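Local atomic coordinates of actin-binding protein (Saccharomyces cerevisiae, PDB entry 1HQZ), a protein that binds actin filaments, but not actin monomers, and recruits the ARP2/3 complex to their sides, regulating actin assembly. Residues L3-Y8 / A101-V106. Residue numbers count along the deposited sequence, not the author numbering.
Sequences LEPIDY and ANFAAV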
ATOM      1  N   LEU A   3       1.574  19.229 -11.942  1.00 71.60           N
ATOM      2  CA  LEU A   3       0.519  18.756 -11.001  1.00 71.44           C
ATOM      3  C   LEU A   3       0.987  18.803  -9.546  1.00 72.07           C
ATOM      4  O   LEU A   3       1.878  19.581  -9.202  1.00 73.70           O
ATOM      5  CB  LEU A   3       0.080  17.337 -11.383  1.00 71.71           C
ATOM      6  CG  LEU A   3       1.108  16.444 -12.085  1.00 70.65           C
ATOM      7  CD1 LEU A   3       2.325  16.259 -11.196  1.00 70.49           C
ATOM      8  CD2 LEU A   3       0.474  15.103 -12.423  1.00 69.85           C
ATOM      9  N   GLU A   4       0.389  17.974  -8.694  1.00 71.15           N
ATOM     10  CA  GLU A   4       0.743  17.946  -7.277  1.00 70.06           C
ATOM     11  C   GLU A   4       1.565  16.697  -6.952  1.00 69.74           C
ATOM     12  O   GLU A   4       1.012  15.649  -6.622  1.00 70.53           O
ATOM     13  CB  GLU A   4      -0.538  17.977  -6.440  1.00 69.84           C
ATOM     14  CG  GLU A   4      -0.390  18.590  -5.061  1.00 71.29           C
ATOM     15  CD  GLU A   4      -1.734  18.898  -4.419  1.00 72.27           C
ATOM     16  OE1 GLU A   4      -2.474  17.949  -4.079  1.00 72.56           O
ATOM     17  OE2 GLU A   4      -2.057  20.094  -4.261  1.00 72.68           O
ATOM     18  N   PRO A   5       2.904  16.798  -7.042  1.00 68.75           N
ATOM     19  CA  PRO A   5       3.825  15.687  -6.767  1.00 67.19           C
ATOM     20  C   PRO A   5       3.700  15.151  -5.347  1.00 65.22           C
ATOM     21  O   PRO A   5       3.405  15.902  -4.417  1.00 65.72           O
ATOM     22  CB  PRO A   5       5.201  16.304  -7.020  1.00 68.26           C
ATOM     23  CG  PRO A   5       4.914  17.398  -8.006  1.00 68.76           C
ATOM     24  CD  PRO A   5       3.654  17.999  -7.443  1.00 68.42           C
ATOM     25  N   ILE A   6       3.929  13.852  -5.185  1.00 62.24           N
ATOM     26  CA  ILE A   6       3.837  13.236  -3.871  1.00 58.94           C
ATOM     27  C   ILE A   6       5.144  13.412  -3.115  1.00 57.29           C
ATOM     28  O   ILE A   6       6.221  13.392  -3.705  1.00 55.88           O
ATOM     29  CB  ILE A   6       3.540  11.719  -3.960  1.00 58.81           C
ATOM     30  CG1 ILE A   6       3.389  11.142  -2.549  1.00 57.34           C
ATOM     31  CG2 ILE A   6       4.674  11.003  -4.694  1.00 57.89           C
ATOM     32  CD1 ILE A   6       3.136   9.652  -2.504  1.00 57.87           C
ATOM     33  N   ASP A   7       5.046  13.583  -1.805  1.00 55.45           N
ATOM     34  CA  ASP A   7       6.242  13.734  -0.996  1.00 54.93           C
ATOM     35  C   ASP A   7       6.387  12.560  -0.045  1.00 52.81           C
ATOM     36  O   ASP A   7       5.659  12.460   0.940  1.00 50.68           O
ATOM     37  CB  ASP A   7       6.198  15.049  -0.209  1.00 55.88           C
ATOM     38  CG  ASP A   7       7.228  15.095   0.909  1.00 57.84           C
ATOM     39  OD1 ASP A   7       8.330  14.517   0.743  1.00 58.05           O
ATOM     40  OD2 ASP A   7       6.938  15.720   1.952  1.00 59.41           O
ATOM     41  N   TYR A   8       7.325  11.670  -0.357  1.00 52.19           N
ATOM     42  CA  TYR A   8       7.584  10.502   0.479  1.00 53.15           C
ATOM     43  C   TYR A   8       9.051  10.418   0.887  1.00 54.38           C
ATOM     44  O   TYR A   8       9.517   9.371   1.341  1.00 54.52           O
ATOM     45  CB  TYR A   8       7.180   9.207  -0.247  1.00 50.81           C
ATOM     46  CG  TYR A   8       7.753   9.043  -1.643  1.00 50.69           C
ATOM     47  CD1 TYR A   8       9.127   9.045  -1.867  1.00 50.52           C
ATOM     48  CD2 TYR A   8       6.913   8.869  -2.741  1.00 50.02           C
ATOM     49  CE1 TYR A   8       9.651   8.875  -3.152  1.00 49.81           C
ATOM     50  CE2 TYR A   8       7.422   8.698  -4.021  1.00 50.30           C
ATOM     51  CZ  TYR A   8       8.789   8.700  -4.221  1.00 50.93           C
ATOM     52  OH  TYR A   8       9.288   8.505  -5.492  1.00 52.59           O
ATOM     53  N   ALA A 101      -0.102   9.510 -11.568  1.00 38.63           N
ATOM     54  CA  ALA A 101       1.318   9.849 -11.601  1.00 37.80           C
ATOM     55  C   ALA A 101       2.017   9.450 -10.304  1.00 36.46           C
ATOM     56  O   ALA A 101       3.089   8.835 -10.334  1.00 36.53           O
ATOM     57  CB  ALA A 101       1.495  11.353 -11.858  1.00 39.27           C
ATOM     58  N   ASN A 102       1.409   9.782  -9.165  1.00 36.15           N
ATOM     59  CA  ASN A 102       2.016   9.463  -7.874  1.00 35.77           C
ATOM     60  C   ASN A 102       2.059   7.979  -7.523  1.00 36.44           C
ATOM     61  O   ASN A 102       2.997   7.513  -6.864  1.00 37.61           O
ATOM     62  CB  ASN A 102       1.331  10.244  -6.755  1.00 38.42           C
ATOM     63  CG  ASN A 102       1.635  11.731  -6.823  1.00 39.62           C
ATOM     64  OD1 ASN A 102       2.735  12.125  -7.197  1.00 43.79           O
ATOM     65  ND2 ASN A 102       0.668  12.558  -6.451  1.00 37.31           N
ATOM     66  N   PHE A 103       1.055   7.232  -7.956  1.00 33.84           N
ATOM     67  CA  PHE A 103       1.030   5.806  -7.669  1.00 34.67           C
ATOM     68  C   PHE A 103       2.185   5.179  -8.438  1.00 34.80           C
ATOM     69  O   PHE A 103       2.879   4.309  -7.931  1.00 35.33           O
ATOM     70  CB  PHE A 103      -0.316   5.197  -8.093  1.00 31.53           C
ATOM     71  CG  PHE A 103      -0.518   3.764  -7.638  1.00 32.18           C
ATOM     72  CD1 PHE A 103       0.231   3.227  -6.600  1.00 31.03           C
ATOM     73  CD2 PHE A 103      -1.498   2.965  -8.228  1.00 33.54           C
ATOM     74  CE1 PHE A 103       0.011   1.922  -6.151  1.00 29.70           C
ATOM     75  CE2 PHE A 103      -1.726   1.649  -7.781  1.00 31.90           C
ATOM     76  CZ  PHE A 103      -0.970   1.136  -6.743  1.00 27.97           C
ATOM     77  N   ALA A 104       2.390   5.635  -9.671  1.00 37.89           N
ATOM     78  CA  ALA A 104       3.476   5.123 -10.494  1.00 38.76           C
ATOM     79  C   ALA A 104       4.800   5.397  -9.773  1.00 39.41           C
ATOM     80  O   ALA A 104       5.669   4.528  -9.699  1.00 41.07           O
ATOM     81  CB  ALA A 104       3.458   5.803 -11.863  1.00 38.56           C
ATOM     82  N   ALA A 105       4.939   6.600  -9.222  1.00 40.01           N
ATOM     83  CA  ALA A 105       6.155   6.980  -8.495  1.00 40.56           C
ATOM     84  C   ALA A 105       6.396   6.067  -7.293  1.00 41.22           C
ATOM     85  O   ALA A 105       7.520   5.603  -7.062  1.00 42.04           O
ATOM     86  CB  ALA A 105       6.061   8.433  -8.033  1.00 39.47           C
ATOM     87  N   VAL A 106       5.343   5.820  -6.518  1.00 38.94           N
ATOM     88  CA  VAL A 106       5.448   4.952  -5.354  1.00 37.46           C
ATOM     89  C   VAL A 106       5.841   3.533  -5.764  1.00 37.81           C
ATOM     90  O   VAL A 106       6.641   2.877  -5.096  1.00 36.34           O
ATOM     91  CB  VAL A 106       4.109   4.862  -4.598  1.00 38.02           C
ATOM     92  CG1 VAL A 106       4.201   3.792  -3.500  1.00 37.71           C
ATOM     93  CG2 VAL A 106       3.761   6.209  -4.003  1.00 34.85           C
TER
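Leu3, the first modelled residue, lays its CD2 3.9 Å from CB of Ala101, an exposed apolar touch at the surface of helix 93-110. Glu4 contributes its backbone at both ends: its amide hydrogen-bonds to the hydroxyl of Ser98, one turn before Asn102, and its O accepts a nearly straight hydrogen bond from Asn102 ND2 (3.1 Å). The CA-to-CB bond of Pro5 points away from the helix, and the Asn102 carboxamide bridges the residues on either side of it, receiving at OD1 a weak, bent hydrogen bond from Ile6 N (2.9 Å). One side chain thus serves as donor and acceptor to an extended, irregular backbone, much as a neighbouring strand would. This is the N-terminal arm of the cofilin-homology (ADF-H) domain, which runs over a helix packed on the central mixed sheet before helix 12-24 begins. Ile6, fully extended, reaches inward until CD1 lies 3.8 Å from CG2 of Val106, both side chains also touching Tyr66 of strand 65-71. Tyr8 brings CD2 to 4.3 Å from the same Val106 CG2 and presents its ring edge to Ala105, CE2 lying 4.2 Å from Ala105 CB; its hydroxyl hydrogen-bonds to Asn109 farther along the same helix.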